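Local coordinates for p22 protein (Trypanosoma brucei, PDB 3JV1) that acts as an accessory factor for RNA editing of the cytochrome oxidase subunit II transcript and belongs to the Mam33 family, at residues Val76-Gly88 against Asn100-Asp112. Numbering follows the deposited sequence.
Sequences VLVVNGGKALVFG and NVCFRHDGKLALD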
loop_
_atom_site.group_PDB
_atom_site.type_symbol
_atom_site.label_atom_id
_atom_site.label_comp_id
_atom_site.label_asym_id
_atom_site.label_seq_id
_atom_site.Cartn_x
_atom_site.Cartn_y
_atom_site.Cartn_z
ATOM N N VAL A 76 6.140 -17.073 5.357
ATOM C CA VAL A 76 6.896 -18.303 5.367
ATOM C C VAL A 76 6.421 -19.078 4.150
ATOM O O VAL A 76 5.247 -19.429 4.047
ATOM C CB VAL A 76 6.640 -19.113 6.645
ATOM C CG1 VAL A 76 7.144 -20.545 6.474
ATOM C CG2 VAL A 76 7.363 -18.455 7.810
ATOM N N LEU A 77 7.324 -19.316 3.209
ATOM C CA LEU A 77 6.956 -20.067 2.016
ATOM C C LEU A 77 7.573 -21.457 2.023
ATOM O O LEU A 77 8.737 -21.634 2.389
ATOM C CB LEU A 77 7.399 -19.334 0.747
ATOM C CG LEU A 77 6.825 -17.942 0.454
ATOM C CD1 LEU A 77 7.586 -16.885 1.239
ATOM C CD2 LEU A 77 6.936 -17.665 -1.037
ATOM N N VAL A 78 6.774 -22.446 1.639
ATOM C CA VAL A 78 7.240 -23.819 1.542
ATOM C C VAL A 78 7.042 -24.125 0.070
ATOM O O VAL A 78 5.913 -24.235 -0.405
ATOM C CB VAL A 78 6.412 -24.773 2.424
ATOM C CG1 VAL A 78 6.915 -26.208 2.251
ATOM C CG2 VAL A 78 6.530 -24.347 3.889
ATOM N N VAL A 79 8.155 -24.227 -0.651
ATOM C CA VAL A 79 8.135 -24.446 -2.089
ATOM C C VAL A 79 8.584 -25.835 -2.499
ATOM O O VAL A 79 9.625 -26.322 -2.067
ATOM C CB VAL A 79 9.033 -23.401 -2.795
ATOM C CG1 VAL A 79 8.801 -23.430 -4.303
ATOM C CG2 VAL A 79 8.750 -22.016 -2.228
ATOM N N ASN A 80 7.799 -26.456 -3.366
ATOM C CA ASN A 80 8.090 -27.801 -3.840
ATOM C C ASN A 80 7.297 -28.070 -5.116
ATOM O O ASN A 80 6.111 -27.741 -5.206
ATOM C CB ASN A 80 7.718 -28.814 -2.749
ATOM C CG ASN A 80 8.256 -30.203 -3.026
ATOM O OD1 ASN A 80 9.262 -30.360 -3.709
ATOM N ND2 ASN A 80 7.599 -31.219 -2.474
ATOM N N GLY A 81 7.967 -28.649 -6.109
ATOM C CA GLY A 81 7.313 -28.975 -7.367
ATOM C C GLY A 81 6.690 -27.807 -8.107
ATOM O O GLY A 81 5.657 -27.963 -8.752
ATOM N N GLY A 82 7.300 -26.634 -8.014
ATOM C CA GLY A 82 6.763 -25.475 -8.706
ATOM C C GLY A 82 5.566 -24.813 -8.049
ATOM O O GLY A 82 4.951 -23.921 -8.633
ATOM N N LYS A 83 5.234 -25.237 -6.834
ATOM C CA LYS A 83 4.103 -24.659 -6.109
ATOM C C LYS A 83 4.547 -24.220 -4.717
ATOM O O LYS A 83 5.604 -24.624 -4.242
ATOM C CB LYS A 83 2.974 -25.683 -5.983
ATOM C CG LYS A 83 2.454 -26.196 -7.311
ATOM C CD LYS A 83 1.343 -27.229 -7.106
ATOM C CE LYS A 83 0.864 -27.801 -8.434
ATOM N NZ LYS A 83 0.317 -26.737 -9.329
ATOM N N ALA A 84 3.743 -23.396 -4.059
ATOM C CA ALA A 84 4.103 -22.953 -2.724
ATOM C C ALA A 84 2.933 -22.793 -1.767
ATOM O O ALA A 84 1.839 -22.383 -2.149
ATOM C CB ALA A 84 4.872 -21.641 -2.806
ATOM N N LEU A 85 3.191 -23.137 -0.511
ATOM C CA LEU A 85 2.228 -22.987 0.566
ATOM C C LEU A 85 2.800 -21.736 1.227
ATOM O O LEU A 85 3.960 -21.736 1.649
ATOM C CB LEU A 85 2.316 -24.165 1.539
ATOM C CG LEU A 85 1.029 -24.864 1.982
ATOM C CD1 LEU A 85 1.371 -25.906 3.039
ATOM C CD2 LEU A 85 0.029 -23.862 2.518
ATOM N N VAL A 86 2.006 -20.672 1.301
ATOM C CA VAL A 86 2.467 -19.421 1.880
ATOM C C VAL A 86 1.733 -19.034 3.160
ATOM O O VAL A 86 0.533 -18.778 3.144
ATOM C CB VAL A 86 2.336 -18.275 0.848
ATOM C CG1 VAL A 86 2.964 -17.000 1.395
ATOM C CG2 VAL A 86 3.017 -18.680 -0.460
ATOM N N PHE A 87 2.472 -18.993 4.264
ATOM C CA PHE A 87 1.926 -18.645 5.571
ATOM C C PHE A 87 2.178 -17.178 5.910
ATOM O O PHE A 87 3.332 -16.738 5.981
ATOM C CB PHE A 87 2.569 -19.509 6.658
ATOM C CG PHE A 87 2.255 -20.978 6.543
ATOM C CD1 PHE A 87 1.173 -21.529 7.230
ATOM C CD2 PHE A 87 3.036 -21.805 5.743
ATOM C CE1 PHE A 87 0.880 -22.885 7.120
ATOM C CE2 PHE A 87 2.751 -23.169 5.624
ATOM C CZ PHE A 87 1.670 -23.710 6.316
ATOM N N GLY A 88 1.098 -16.428 6.107
ATOM C CA GLY A 88 1.218 -15.031 6.476
ATOM C C GLY A 88 1.275 -15.072 7.986
ATOM O O GLY A 88 0.312 -15.501 8.626
ATOM N N ASN A 100 -2.642 -15.946 8.079
ATOM C CA ASN A 100 -3.201 -16.380 6.804
ATOM C C ASN A 100 -2.448 -17.589 6.271
ATOM O O ASN A 100 -1.287 -17.800 6.595
ATOM C CB ASN A 100 -3.103 -15.258 5.755
ATOM C CG ASN A 100 -3.996 -14.071 6.066
ATOM O OD1 ASN A 100 -5.212 -14.130 5.889
ATOM N ND2 ASN A 100 -3.394 -12.985 6.532
ATOM N N VAL A 101 -3.134 -18.381 5.459
ATOM C CA VAL A 101 -2.553 -19.550 4.813
ATOM C C VAL A 101 -3.066 -19.515 3.383
ATOM O O VAL A 101 -4.267 -19.660 3.143
ATOM C CB VAL A 101 -3.004 -20.878 5.448
ATOM C CG1 VAL A 101 -2.415 -22.047 4.650
ATOM C CG2 VAL A 101 -2.553 -20.951 6.890
ATOM N N CYS A 102 -2.156 -19.289 2.441
ATOM C CA CYS A 102 -2.502 -19.227 1.031
ATOM C C CYS A 102 -1.782 -20.332 0.288
ATOM O O CYS A 102 -0.752 -20.842 0.742
ATOM C CB CYS A 102 -2.052 -17.898 0.416
ATOM S SG CYS A 102 -2.524 -16.451 1.339
ATOM N N PHE A 103 -2.337 -20.703 -0.858
ATOM C CA PHE A 103 -1.695 -21.692 -1.696
ATOM C C PHE A 103 -1.452 -21.041 -3.048
ATOM O O PHE A 103 -2.343 -20.415 -3.611
ATOM C CB PHE A 103 -2.543 -22.938 -1.894
ATOM C CG PHE A 103 -1.802 -24.033 -2.605
ATOM C CD1 PHE A 103 -0.837 -24.774 -1.936
ATOM C CD2 PHE A 103 -2.009 -24.270 -3.961
ATOM C CE1 PHE A 103 -0.084 -25.737 -2.608
ATOM C CE2 PHE A 103 -1.259 -25.230 -4.638
ATOM C CZ PHE A 103 -0.295 -25.963 -3.956
ATOM N N ARG A 104 -0.236 -21.183 -3.559
ATOM C CA ARG A 104 0.110 -20.603 -4.844
ATOM C C ARG A 104 0.521 -21.671 -5.846
ATOM O O ARG A 104 1.554 -22.318 -5.689
ATOM C CB ARG A 104 1.242 -19.591 -4.665
ATOM C CG ARG A 104 0.882 -18.447 -3.744
ATOM C CD ARG A 104 -0.282 -17.642 -4.295
ATOM N NE ARG A 104 -0.666 -16.567 -3.384
ATOM C CZ ARG A 104 -1.886 -16.414 -2.880
ATOM N NH1 ARG A 104 -2.859 -17.266 -3.198
ATOM N NH2 ARG A 104 -2.130 -15.413 -2.048
ATOM N N HIS A 105 -0.298 -21.859 -6.873
ATOM C CA HIS A 105 0.003 -22.841 -7.904
ATOM C C HIS A 105 1.235 -22.391 -8.685
ATOM O O HIS A 105 2.061 -23.208 -9.096
ATOM C CB HIS A 105 -1.190 -22.993 -8.849
ATOM C CG HIS A 105 -2.300 -23.820 -8.284
ATOM N ND1 HIS A 105 -2.209 -25.188 -8.144
ATOM C CD2 HIS A 105 -3.517 -23.472 -7.803
ATOM C CE1 HIS A 105 -3.322 -25.647 -7.602
ATOM N NE2 HIS A 105 -4.132 -24.627 -7.385
ATOM N N ASP A 106 1.349 -21.085 -8.884
ATOM C CA ASP A 106 2.479 -20.528 -9.608
ATOM C C ASP A 106 3.573 -20.195 -8.600
ATOM O O ASP A 106 3.669 -19.060 -8.132
ATOM C CB ASP A 106 2.054 -19.264 -10.353
ATOM C CG ASP A 106 3.127 -18.755 -11.295
ATOM O OD1 ASP A 106 4.313 -19.076 -11.075
ATOM O OD2 ASP A 106 2.781 -18.025 -12.248
ATOM N N GLY A 107 4.381 -21.199 -8.264
ATOM C CA GLY A 107 5.461 -21.019 -7.309
ATOM C C GLY A 107 6.430 -19.921 -7.704
ATOM O O GLY A 107 6.952 -19.206 -6.853
ATOM N N LYS A 108 6.673 -19.786 -9.000
ATOM C CA LYS A 108 7.579 -18.766 -9.498
ATOM C C LYS A 108 7.034 -17.393 -9.124
ATOM O O LYS A 108 7.781 -16.510 -8.708
ATOM C CB LYS A 108 7.719 -18.896 -11.016
ATOM C CG LYS A 108 8.690 -17.922 -11.650
ATOM C CD LYS A 108 8.815 -18.202 -13.144
ATOM C CE LYS A 108 9.312 -19.622 -13.392
ATOM N NZ LYS A 108 9.410 -19.965 -14.840
ATOM N N LEU A 109 5.729 -17.210 -9.273
ATOM C CA LEU A 109 5.115 -15.943 -8.913
ATOM C C LEU A 109 5.204 -15.773 -7.400
ATOM O O LEU A 109 5.464 -14.683 -6.902
ATOM C CB LEU A 109 3.655 -15.908 -9.356
ATOM C CG LEU A 109 2.848 -14.669 -8.957
ATOM C CD1 LEU A 109 3.481 -13.404 -9.520
ATOM C CD2 LEU A 109 1.426 -14.830 -9.479
ATOM N N ALA A 110 4.997 -16.865 -6.673
ATOM C CA ALA A 110 5.059 -16.829 -5.219
ATOM C C ALA A 110 6.425 -16.339 -4.733
ATOM O O ALA A 110 6.513 -15.584 -3.769
ATOM C CB ALA A 110 4.765 -18.212 -4.653
ATOM N N LEU A 111 7.484 -16.769 -5.411
ATOM C CA LEU A 111 8.844 -16.381 -5.045
ATOM C C LEU A 111 9.212 -14.969 -5.501
ATOM O O LEU A 111 10.059 -14.311 -4.898
ATOM C CB LEU A 111 9.846 -17.372 -5.644
ATOM C CG LEU A 111 9.849 -18.780 -5.059
ATOM C CD1 LEU A 111 10.775 -19.661 -5.867
ATOM C CD2 LEU A 111 10.291 -18.729 -3.613
ATOM N N ASP A 112 8.581 -14.515 -6.576
ATOM C CA ASP A 112 8.849 -13.193 -7.119
ATOM C C ASP A 112 8.484 -12.133 -6.089
ATOM O O ASP A 112 7.350 -12.083 -5.618
ATOM C CB ASP A 112 8.027 -12.983 -8.387
ATOM C CG ASP A 112 8.509 -11.807 -9.208
ATOM O OD1 ASP A 112 9.053 -10.848 -8.620
ATOM O OD2 ASP A 112 8.327 -11.840 -10.444
#
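Lys83 and Phe103 meet on one face of the sheet where strand 83-88 runs antiparallel to 100-104: the lysine CD lies 3.8 Å from Phe103 CZ, at the ring's edge. With CG beside its own backbone N (chi1 -59°) and a bend at chi4, Lys83 brings NZ into the imidazole plane of His105, 3.2 Å from ND1, while Phe103 CE2 sits over one face of that imidazole, near its rim. Phe180 of the second subunit meets Phe103 edge-to-face. Further along, Leu85 CD2 packs 3.7 Å from Val101 CG1, and Val101 runs side by side with Phe87, CG2 3.8 Å from CD1.

Helix 107-111 lies over the other face, where Ala110 CB meets Ala84 CB at 3.9 Å and Leu111 CD2 reaches Val79 CG2. Gly107 N donates a bent hydrogen bond (2.8 Å) to Gly82 O in the type I' turn, from above the carbonyl plane. Val86 CG2 crosses Arg104 CG at about a right angle; Arg104 NH1 bonds Tyr125 O.

Paired backbone bonds of Ala84/Arg104, Val86/Cys102 and Gly88/Asn100 fix the register. His105 probably accepts from Lys83 at ND1 and donates from NE2 to Glu172 of the second subunit, whose carboxylate probably polarises the imidazole linking the two chains.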